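Local atomic coordinates of putative (Helicobacter pylori J99, PDB entry 4R7K), a protein that is of unknown function but belongs to the SRPBCC superfamily, whose helix-grip fold usually encloses a pocket for a hydrophobic ligand. Residues M28-W37 with E136-L146; D43-I51 with M175-D184. All blocks are in the same frame, centred on the assembly; numbering follows the deposited sequence.

In the fold
Both contacts are built on the same antiparallel sheet, and they lie on its opposite faces. In contact 1 the N-terminal segment 28-37 runs over one face of strand 136-146. In contact 2 helix 174-190 packs on the other face, against the edge strand 44-53. Their centres are about 13 Å apart. Along the chain the segments alternate: 28-37, 43-51, 136-146, then 175-184. The two contacts touch through the sheet side chains that point to the helix. H139 stacks on H179, and W141 meets W182 edge-to-face. A C-terminal helix lies against the sheet, as in the helix-grip fold of the SRPBCC superfamily. Both contacts also reach the second subunit.

Contact 1: residues M28-W37 with E136-L146; sequences MNAIRWPKKW and EVYHAWLVEKL
W37 and P34 lie on the same side of the Y138 ring, and W33 CZ3 comes to its edge. This aromatic cluster is the tight part of the contact. W37 and Y138 form an offset stack, with centroids 4.7 Å apart and planes at 19°. Y138 CB also sits over the W37 five-membered ring, 3.5 Å from its centroid. P34 CD lies over the face of Y138, 3.4 Å from Y138 CZ. W33 CZ3 is 3.7 Å from Y138 CD2, and the two rings meet obliquely. The CG of Y138 is anti to its backbone N (chi1 -173°), which swings the ring out under P34. A water sits between Y138 OH and R32 O and donates to R32 O. Next along, I31 CG2 packs 3.7 Å from A140 CB.

The loose side is at K36, which is exposed to solvent. Its NZ makes a long salt bridge of 3.5 Å to E136 OE1, while E136 OE2 pairs with R124. The far end is polar but well aligned. N29 ND2 donates to E144 OE1 at 2.9 Å, nearly straight at 172°, on the syn side of the carboxylate and somewhat out of its plane. A water links N29 N to E144 OE2, which R152 also holds.

The N-terminal segment covers the sheet face turned away from the C-terminal helix. Strand 136-146 lies between strands 118-126 and 150-160, and on its other side W141 meets L64 of helix 57-65.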
loop_
_atom_site.group_PDB
_atom_site.type_symbol
_atom_site.label_atom_id
_atom_site.label_comp_id
_atom_site.label_asym_id
_atom_site.label_seq_id
_atom_site.Cartn_x
_atom_site.Cartn_y
_atom_site.Cartn_z
HETATM N N MSE A 28 -23.558 6.284 16.064
HETATM C CA MSE A 28 -22.396 7.092 16.388
HETATM C C MSE A 28 -22.548 8.372 15.648
HETATM O O MSE A 28 -23.329 8.447 14.713
HETATM C CB MSE A 28 -21.159 6.325 15.967
HETATM C CG MSE A 28 -20.835 5.340 17.084
HETATM SE SE MSE A 28 -19.150 4.397 16.707
HETATM C CE MSE A 28 -17.968 5.795 17.418
ATOM N N ASN A 29 -21.857 9.418 16.087
ATOM C CA ASN A 29 -21.902 10.716 15.366
ATOM C C ASN A 29 -21.342 10.580 13.940
ATOM O O ASN A 29 -20.457 9.773 13.712
ATOM C CB ASN A 29 -21.178 11.812 16.138
ATOM C CG ASN A 29 -21.985 12.294 17.344
ATOM O OD1 ASN A 29 -23.128 12.619 17.234
ATOM N ND2 ASN A 29 -21.369 12.327 18.487
ATOM N N ALA A 30 -21.946 11.287 12.998
ATOM C CA ALA A 30 -21.578 11.215 11.589
ATOM C C ALA A 30 -21.425 12.582 10.975
ATOM O O ALA A 30 -21.996 13.563 11.448
ATOM C CB ALA A 30 -22.622 10.434 10.793
ATOM N N ILE A 31 -20.665 12.615 9.879
ATOM C CA ILE A 31 -20.392 13.821 9.128
ATOM C C ILE A 31 -21.627 14.381 8.447
ATOM O O ILE A 31 -22.436 13.621 7.916
ATOM C CB ILE A 31 -19.301 13.540 8.083
ATOM C CG1 ILE A 31 -17.976 13.451 8.839
ATOM C CG2 ILE A 31 -19.238 14.685 7.057
ATOM C CD1 ILE A 31 -16.811 12.912 8.072
ATOM N N ARG A 32 -21.790 15.705 8.506
ATOM C CA ARG A 32 -22.922 16.382 7.832
ATOM C C ARG A 32 -22.437 16.801 6.436
ATOM O O ARG A 32 -21.557 17.639 6.320
ATOM C CB ARG A 32 -23.384 17.599 8.604
ATOM C CG ARG A 32 -23.766 17.326 10.047
ATOM C CD ARG A 32 -24.340 18.568 10.735
ATOM N NE ARG A 32 -24.789 18.232 12.089
ATOM C CZ ARG A 32 -24.319 18.744 13.225
ATOM N NH1 ARG A 32 -23.414 19.734 13.232
ATOM N NH2 ARG A 32 -24.829 18.311 14.380
ATOM N N TRP A 33 -22.998 16.210 5.379
ATOM C CA TRP A 33 -22.559 16.517 4.001
ATOM C C TRP A 33 -23.450 17.499 3.258
ATOM O O TRP A 33 -24.665 17.342 3.256
ATOM C CB TRP A 33 -22.546 15.236 3.127
ATOM C CG TRP A 33 -21.629 14.178 3.611
ATOM C CD1 TRP A 33 -21.952 13.180 4.438
ATOM C CD2 TRP A 33 -20.217 14.015 3.305
ATOM N NE1 TRP A 33 -20.849 12.392 4.695
ATOM C CE2 TRP A 33 -19.766 12.910 4.034
ATOM C CE3 TRP A 33 -19.303 14.726 2.543
ATOM C CZ2 TRP A 33 -18.459 12.472 3.982
ATOM C CZ3 TRP A 33 -18.013 14.288 2.472
ATOM C CH2 TRP A 33 -17.591 13.183 3.198
ATOM N N PRO A 34 -22.854 18.486 2.579
ATOM C CA PRO A 34 -23.693 19.281 1.714
ATOM C C PRO A 34 -24.244 18.330 0.637
ATOM O O PRO A 34 -23.598 17.331 0.306
ATOM C CB PRO A 34 -22.737 20.343 1.149
ATOM C CG PRO A 34 -21.581 20.364 2.088
ATOM C CD PRO A 34 -21.461 18.976 2.620
ATOM N N LYS A 35 -25.430 18.644 0.110
ATOM C CA LYS A 35 -26.127 17.804 -0.856
ATOM C C LYS A 35 -25.238 17.348 -2.013
ATOM O O LYS A 35 -25.232 16.179 -2.395
ATOM C CB LYS A 35 -27.309 18.565 -1.437
ATOM C CG LYS A 35 -28.163 17.741 -2.374
ATOM C CD LYS A 35 -29.131 18.619 -3.118
ATOM C CE LYS A 35 -30.006 17.790 -4.020
ATOM N NZ LYS A 35 -30.930 18.702 -4.733
ATOM N N LYS A 36 -24.493 18.297 -2.542
ATOM C CA LYS A 36 -23.578 18.095 -3.649
ATOM C C LYS A 36 -22.488 17.031 -3.433
ATOM O O LYS A 36 -21.970 16.464 -4.397
ATOM C CB LYS A 36 -22.935 19.462 -3.910
ATOM C CG LYS A 36 -21.776 19.492 -4.848
ATOM C CD LYS A 36 -21.347 20.928 -5.088
ATOM C CE LYS A 36 -20.140 20.956 -5.998
ATOM N NZ LYS A 36 -19.642 22.346 -6.243
ATOM N N TRP A 37 -22.131 16.782 -2.175
ATOM C CA TRP A 37 -21.012 15.908 -1.822
ATOM C C TRP A 37 -21.383 14.578 -1.191
ATOM O O TRP A 37 -20.478 13.780 -0.863
ATOM C CB TRP A 37 -20.100 16.658 -0.853
ATOM C CG TRP A 37 -19.510 17.876 -1.480
ATOM C CD1 TRP A 37 -19.798 19.166 -1.191
ATOM C CD2 TRP A 37 -18.575 17.903 -2.568
ATOM N NE1 TRP A 37 -19.087 20.002 -2.009
ATOM C CE2 TRP A 37 -18.331 19.253 -2.873
ATOM C CE3 TRP A 37 -17.930 16.922 -3.308
ATOM C CZ2 TRP A 37 -17.446 19.649 -3.880
ATOM C CZ3 TRP A 37 -17.014 17.315 -4.292
ATOM C CH2 TRP A 37 -16.803 18.653 -4.587
ATOM N N GLU A 136 -12.368 18.533 -7.869
ATOM C CA GLU A 136 -12.914 19.293 -6.750
ATOM C C GLU A 136 -13.284 18.285 -5.695
ATOM O O GLU A 136 -13.870 17.267 -6.028
ATOM C CB GLU A 136 -14.127 20.129 -7.172
ATOM C CG GLU A 136 -14.577 21.125 -6.122
ATOM C CD GLU A 136 -15.807 21.917 -6.547
ATOM O OE1 GLU A 136 -16.449 21.526 -7.525
ATOM O OE2 GLU A 136 -16.143 22.914 -5.894
ATOM N N VAL A 137 -12.931 18.565 -4.435
ATOM C CA VAL A 137 -13.206 17.650 -3.319
ATOM C C VAL A 137 -13.810 18.360 -2.085
ATOM O O VAL A 137 -13.732 19.587 -1.966
ATOM C CB VAL A 137 -11.919 16.908 -2.885
ATOM C CG1 VAL A 137 -11.198 16.342 -4.116
ATOM C CG2 VAL A 137 -10.943 17.808 -2.097
ATOM N N TYR A 138 -14.396 17.571 -1.192
ATOM C CA TYR A 138 -14.908 18.049 0.100
ATOM C C TYR A 138 -14.344 17.072 1.111
ATOM O O TYR A 138 -14.682 15.880 1.087
ATOM C CB TYR A 138 -16.419 18.065 0.109
ATOM C CG TYR A 138 -17.049 18.703 1.337
ATOM C CD1 TYR A 138 -17.326 20.069 1.381
ATOM C CD2 TYR A 138 -17.442 17.937 2.419
ATOM C CE1 TYR A 138 -17.926 20.642 2.500
ATOM C CE2 TYR A 138 -18.020 18.521 3.547
ATOM C CZ TYR A 138 -18.270 19.859 3.578
ATOM O OH TYR A 138 -18.872 20.404 4.706
ATOM N N HIS A 139 -13.434 17.537 1.953
ATOM C CA HIS A 139 -12.746 16.674 2.907
ATOM C C HIS A 139 -13.201 17.035 4.317
ATOM O O HIS A 139 -12.979 18.130 4.789
ATOM C CB HIS A 139 -11.274 16.940 2.773
ATOM C CG HIS A 139 -10.406 16.039 3.582
ATOM N ND1 HIS A 139 -9.047 15.959 3.380
ATOM C CD2 HIS A 139 -10.706 15.091 4.501
ATOM C CE1 HIS A 139 -8.533 15.078 4.220
ATOM N NE2 HIS A 139 -9.520 14.539 4.911
ATOM N N ALA A 140 -13.854 16.089 4.976
ATOM C CA ALA A 140 -14.463 16.346 6.266
ATOM C C ALA A 140 -13.799 15.519 7.339
ATOM O O ALA A 140 -13.259 14.398 7.087
ATOM C CB ALA A 140 -15.941 16.031 6.210
ATOM N N TRP A 141 -13.869 16.060 8.538
ATOM C CA TRP A 141 -13.271 15.464 9.688
ATOM C C TRP A 141 -14.219 15.540 10.849
ATOM O O TRP A 141 -14.947 16.555 11.032
ATOM C CB TRP A 141 -11.991 16.229 10.091
ATOM C CG TRP A 141 -10.859 16.253 9.118
ATOM C CD1 TRP A 141 -10.753 17.046 8.007
ATOM C CD2 TRP A 141 -9.631 15.513 9.200
ATOM N NE1 TRP A 141 -9.538 16.827 7.388
ATOM C CE2 TRP A 141 -8.835 15.893 8.098
ATOM C CE3 TRP A 141 -9.113 14.576 10.114
ATOM C CZ2 TRP A 141 -7.583 15.333 7.856
ATOM C CZ3 TRP A 141 -7.869 14.004 9.856
ATOM C CH2 TRP A 141 -7.109 14.406 8.763
ATOM N N LEU A 142 -14.167 14.499 11.677
ATOM C CA LEU A 142 -14.922 14.437 12.910
ATOM C C LEU A 142 -14.021 13.837 13.966
ATOM O O LEU A 142 -13.613 12.670 13.855
ATOM C CB LEU A 142 -16.183 13.593 12.732
ATOM C CG LEU A 142 -17.255 13.764 13.826
ATOM C CD1 LEU A 142 -18.593 13.237 13.295
ATOM C CD2 LEU A 142 -16.818 13.022 15.079
ATOM N N VAL A 143 -13.689 14.647 14.970
ATOM C CA VAL A 143 -12.840 14.229 16.090
ATOM C C VAL A 143 -13.736 14.268 17.326
ATOM O O VAL A 143 -14.373 15.295 17.577
ATOM C CB VAL A 143 -11.639 15.190 16.303
ATOM C CG1 VAL A 143 -10.758 14.686 17.456
ATOM C CG2 VAL A 143 -10.766 15.312 15.057
ATOM N N GLU A 144 -13.806 13.166 18.088
ATOM C CA GLU A 144 -14.616 13.144 19.284
ATOM C C GLU A 144 -14.111 12.268 20.403
ATOM O O GLU A 144 -13.406 11.260 20.202
ATOM C CB GLU A 144 -16.074 12.756 18.978
ATOM C CG GLU A 144 -16.257 11.358 18.453
ATOM C CD GLU A 144 -17.727 11.014 18.225
ATOM O OE1 GLU A 144 -18.597 11.654 18.874
ATOM O OE2 GLU A 144 -18.015 10.094 17.412
ATOM N N LYS A 145 -14.458 12.696 21.605
ATOM C CA LYS A 145 -14.184 11.947 22.815
ATOM C C LYS A 145 -15.195 10.803 22.946
ATOM O O LYS A 145 -16.410 11.013 22.744
ATOM C CB LYS A 145 -14.403 12.847 24.016
ATOM C CG LYS A 145 -13.475 14.020 24.165
ATOM C CD LYS A 145 -13.825 14.703 25.500
ATOM C CE LYS A 145 -12.888 15.810 25.882
ATOM N NZ LYS A 145 -11.567 15.252 26.254
ATOM N N LEU A 146 -14.713 9.610 23.265
ATOM C CA LEU A 146 -15.567 8.442 23.453
ATOM C C LEU A 146 -15.374 7.981 24.886
ATOM O O LEU A 146 -14.398 8.363 25.532
ATOM C CB LEU A 146 -15.213 7.290 22.501
ATOM C CG LEU A 146 -15.315 7.515 20.988
ATOM C CD1 LEU A 146 -15.102 6.206 20.294
ATOM C CD2 LEU A 146 -16.664 8.119 20.642
HETATM O O HOH W 1 -20.148 8.840 18.129
HETATM O O HOH W 2 -19.098 18.714 6.725
#

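Contact 2: residues D43-I51 with M175-D184; sequences DNFVSNEVI and MLNGHQAWLD
N48 meets Q180 and L176 where helix 175-184 packs on edge strand 44-51, a helix-on-sheet layer as in the helix-grip fold of the SRPBCC superfamily. The short axes approach to 8.1 Å and run 31° apart.

The direct hydrogen bonds all come from N48 ND2. One goes to Q180 OE1 at 2.9 Å. It is close to straight at 169°, and the acceptor lies in the amide plane of N48. The other goes to the backbone L176 O, also at 2.9 Å, on a lone pair in the carbonyl plane. It is more bent, at 144°. L176 O also accepts the helix bond from Q180 N, so it has two donors. Together the two bonds fix the rotation of the buried N48 amide. The Q180 chain bends at chi2, which turns its amide back to the strand.

Apolar packing flanks this polar centre. In the conformer described, V46 CG2 rests 3.6 Å from M175 CB. Further along, L183 CD1 fits against N48 CB at 3.7 Å, and V50 CG1 lies near L183 CB.

Around the contact, L183 also touches I153 of strand 150-160. E49 forms a salt bridge with R152 and bonds S47 of the second subunit.

Water makes the last link: one molecule donates to N48 OD1 at 2.7 Å and sits in the ring plane of H179, 2.7 Å from ND1.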
loop_
_atom_site.group_PDB
_atom_site.type_symbol
_atom_site.label_atom_id
_atom_site.label_comp_id
_atom_site.label_asym_id
_atom_site.label_seq_id
_atom_site.Cartn_x
_atom_site.Cartn_y
_atom_site.Cartn_z
ATOM N N ASP A 43 -17.846 11.008 -7.534
ATOM C CA ASP A 43 -17.004 10.124 -8.355
ATOM C C ASP A 43 -16.057 9.262 -7.552
ATOM O O ASP A 43 -15.583 8.249 -8.052
ATOM C CB ASP A 43 -16.239 10.979 -9.377
ATOM C CG ASP A 43 -17.184 11.650 -10.398
ATOM O OD1 ASP A 43 -18.039 10.934 -10.960
ATOM O OD2 ASP A 43 -17.074 12.883 -10.627
ATOM N N ASN A 44 -15.793 9.654 -6.308
ATOM C CA ASN A 44 -14.969 8.862 -5.418
ATOM C C ASN A 44 -15.319 9.238 -3.979
ATOM O O ASN A 44 -15.638 10.413 -3.688
ATOM C CB ASN A 44 -13.495 9.098 -5.710
ATOM C CG ASN A 44 -12.571 8.099 -5.023
ATOM O OD1 ASN A 44 -12.936 6.945 -4.767
ATOM N ND2 ASN A 44 -11.341 8.530 -4.765
ATOM N N PHE A 45 -15.255 8.233 -3.101
ATOM C CA PHE A 45 -15.528 8.360 -1.703
ATOM C C PHE A 45 -14.472 7.573 -0.950
ATOM O O PHE A 45 -14.183 6.413 -1.265
ATOM C CB PHE A 45 -16.937 7.875 -1.383
ATOM C CG PHE A 45 -17.230 7.789 0.091
ATOM C CD1 PHE A 45 -17.250 8.941 0.871
ATOM C CD2 PHE A 45 -17.446 6.567 0.697
ATOM C CE1 PHE A 45 -17.525 8.877 2.221
ATOM C CE2 PHE A 45 -17.678 6.492 2.069
ATOM C CZ PHE A 45 -17.740 7.648 2.820
ATOM N N VAL A 46 -13.869 8.229 0.030
ATOM C CA VAL A 46 -12.816 7.626 0.834
ATOM C C VAL A 46 -13.200 7.762 2.306
ATOM O O VAL A 46 -13.674 8.822 2.701
ATOM C CB VAL A 46 -11.511 8.398 0.617
ATOM C CG1 VAL A 46 -10.348 7.670 1.250
ATOM C CG2 VAL A 46 -11.274 8.618 -0.872
ATOM N N SER A 47 -13.023 6.694 3.094
ATOM C CA SER A 47 -13.300 6.733 4.529
ATOM C C SER A 47 -12.187 6.053 5.315
ATOM O O SER A 47 -11.784 4.918 5.002
ATOM C CB SER A 47 -14.664 6.051 4.806
ATOM O OG SER A 47 -15.011 6.123 6.178
ATOM N N ASN A 48 -11.684 6.769 6.319
ATOM C CA ASN A 48 -10.697 6.275 7.230
ATOM C C ASN A 48 -11.095 6.643 8.672
ATOM O O ASN A 48 -11.679 7.713 8.915
ATOM C CB ASN A 48 -9.330 6.892 6.917
ATOM C CG ASN A 48 -8.825 6.532 5.537
ATOM O OD1 ASN A 48 -9.196 7.142 4.545
ATOM N ND2 ASN A 48 -7.954 5.568 5.477
ATOM N N GLU A 49 -10.707 5.813 9.636
ATOM C CA GLU A 49 -11.036 6.029 11.000
ATOM C C GLU A 49 -10.075 5.293 11.955
ATOM O O GLU A 49 -9.668 4.153 11.698
ATOM C CB GLU A 49 -12.440 5.496 11.247
ATOM C CG GLU A 49 -12.981 5.704 12.605
ATOM C CD GLU A 49 -14.304 4.973 12.837
ATOM O OE1 GLU A 49 -14.687 4.101 12.013
ATOM O OE2 GLU A 49 -14.980 5.285 13.844
ATOM N N VAL A 50 -9.709 5.981 13.023
ATOM C CA VAL A 50 -8.931 5.413 14.121
ATOM C C VAL A 50 -9.660 5.686 15.432
ATOM O O VAL A 50 -10.396 6.653 15.565
ATOM C CB VAL A 50 -7.509 5.951 14.196
ATOM C CG1 VAL A 50 -6.678 5.450 13.000
ATOM C CG2 VAL A 50 -7.501 7.451 14.311
ATOM N N ILE A 51 -9.442 4.819 16.413
ATOM C CA ILE A 51 -10.001 5.017 17.741
ATOM C C ILE A 51 -8.868 4.620 18.613
ATOM O O ILE A 51 -8.391 3.463 18.535
ATOM C CB ILE A 51 -11.245 4.189 18.011
ATOM C CG1 ILE A 51 -12.403 4.719 17.132
ATOM C CG2 ILE A 51 -11.640 4.289 19.480
ATOM C CD1 ILE A 51 -13.663 3.864 17.185
HETATM N N MSE A 175 -5.702 7.231 -2.217
HETATM C CA MSE A 175 -6.375 8.078 -1.260
HETATM C C MSE A 175 -6.562 7.394 0.077
HETATM O O MSE A 175 -6.345 8.001 1.136
HETATM C CB MSE A 175 -7.753 8.450 -1.788
HETATM C CG MSE A 175 -7.757 9.326 -3.033
HETATM SE SE MSE A 175 -6.751 10.997 -2.756
HETATM C CE MSE A 175 -7.848 11.639 -1.236
ATOM N N LEU A 176 -7.021 6.139 0.058
ATOM C CA LEU A 176 -7.213 5.385 1.305
ATOM C C LEU A 176 -5.924 5.270 2.163
ATOM O O LEU A 176 -5.930 5.480 3.377
ATOM C CB LEU A 176 -7.712 3.973 0.966
ATOM C CG LEU A 176 -8.037 3.044 2.131
ATOM C CD1 LEU A 176 -9.342 3.499 2.751
ATOM C CD2 LEU A 176 -8.152 1.592 1.725
ATOM N N ASN A 177 -4.823 4.946 1.498
ATOM C CA ASN A 177 -3.570 4.754 2.158
ATOM C C ASN A 177 -2.958 6.079 2.591
ATOM O O ASN A 177 -2.374 6.131 3.659
ATOM C CB ASN A 177 -2.638 3.929 1.257
ATOM C CG ASN A 177 -3.056 2.456 1.213
ATOM O OD1 ASN A 177 -3.509 1.951 0.189
ATOM N ND2 ASN A 177 -3.027 1.817 2.360
ATOM N N GLY A 178 -3.108 7.128 1.779
ATOM C CA GLY A 178 -2.625 8.461 2.136
ATOM C C GLY A 178 -3.366 8.999 3.357
ATOM O O GLY A 178 -2.764 9.514 4.287
ATOM N N HIS A 179 -4.674 8.870 3.357
ATOM C CA HIS A 179 -5.445 9.358 4.492
ATOM C C HIS A 179 -5.196 8.571 5.754
ATOM O O HIS A 179 -5.178 9.145 6.875
ATOM C CB HIS A 179 -6.898 9.428 4.138
ATOM C CG HIS A 179 -7.227 10.615 3.296
ATOM N ND1 HIS A 179 -8.516 11.051 3.104
ATOM C CD2 HIS A 179 -6.423 11.537 2.711
ATOM C CE1 HIS A 179 -8.501 12.130 2.338
ATOM N NE2 HIS A 179 -7.241 12.462 2.109
ATOM N N GLN A 180 -4.931 7.280 5.603
ATOM C CA GLN A 180 -4.581 6.480 6.771
ATOM C C GLN A 180 -3.291 7.009 7.360
ATOM O O GLN A 180 -3.111 7.019 8.593
ATOM C CB GLN A 180 -4.400 5.019 6.411
ATOM C CG GLN A 180 -4.378 4.124 7.625
ATOM C CD GLN A 180 -5.709 4.080 8.370
ATOM O OE1 GLN A 180 -6.799 4.240 7.789
ATOM N NE2 GLN A 180 -5.633 3.797 9.657
ATOM N N ALA A 181 -2.353 7.368 6.483
ATOM C CA ALA A 181 -1.073 7.923 6.941
ATOM C C ALA A 181 -1.268 9.252 7.676
ATOM O O ALA A 181 -0.533 9.555 8.619
ATOM C CB ALA A 181 -0.091 8.092 5.776
ATOM N N TRP A 182 -2.252 10.042 7.234
ATOM C CA TRP A 182 -2.562 11.327 7.870
ATOM C C TRP A 182 -3.030 11.025 9.287
ATOM O O TRP A 182 -2.509 11.601 10.245
ATOM C CB TRP A 182 -3.683 12.086 7.148
ATOM C CG TRP A 182 -3.731 13.577 7.477
ATOM C CD1 TRP A 182 -3.437 14.164 8.675
ATOM C CD2 TRP A 182 -4.206 14.635 6.621
ATOM N NE1 TRP A 182 -3.602 15.525 8.590
ATOM C CE2 TRP A 182 -4.075 15.840 7.340
ATOM C CE3 TRP A 182 -4.653 14.685 5.283
ATOM C CZ2 TRP A 182 -4.415 17.081 6.792
ATOM C CZ3 TRP A 182 -4.983 15.933 4.735
ATOM C CH2 TRP A 182 -4.851 17.102 5.484
ATOM N N LEU A 183 -3.974 10.090 9.428
ATOM C CA LEU A 183 -4.485 9.730 10.755
ATOM C C LEU A 183 -3.417 9.126 11.649
ATOM O O LEU A 183 -3.319 9.494 12.816
ATOM C CB LEU A 183 -5.668 8.750 10.685
ATOM C CG LEU A 183 -6.931 9.191 9.954
ATOM C CD1 LEU A 183 -7.957 8.117 10.081
ATOM C CD2 LEU A 183 -7.509 10.457 10.564
ATOM N N ASP A 184 -2.593 8.216 11.108
ATOM C CA ASP A 184 -1.583 7.567 11.938
ATOM C C ASP A 184 -0.566 8.608 12.402
ATOM O O ASP A 184 -0.091 8.553 13.541
ATOM C CB ASP A 184 -0.902 6.427 11.197
ATOM C CG ASP A 184 -1.850 5.227 10.938
ATOM O OD1 ASP A 184 -2.917 5.104 11.581
ATOM O OD2 ASP A 184 -1.487 4.406 10.092
HETATM O O HOH W 3 -10.406 9.507 4.157
HETATM O O HOH W 4 -9.465 3.383 8.458
#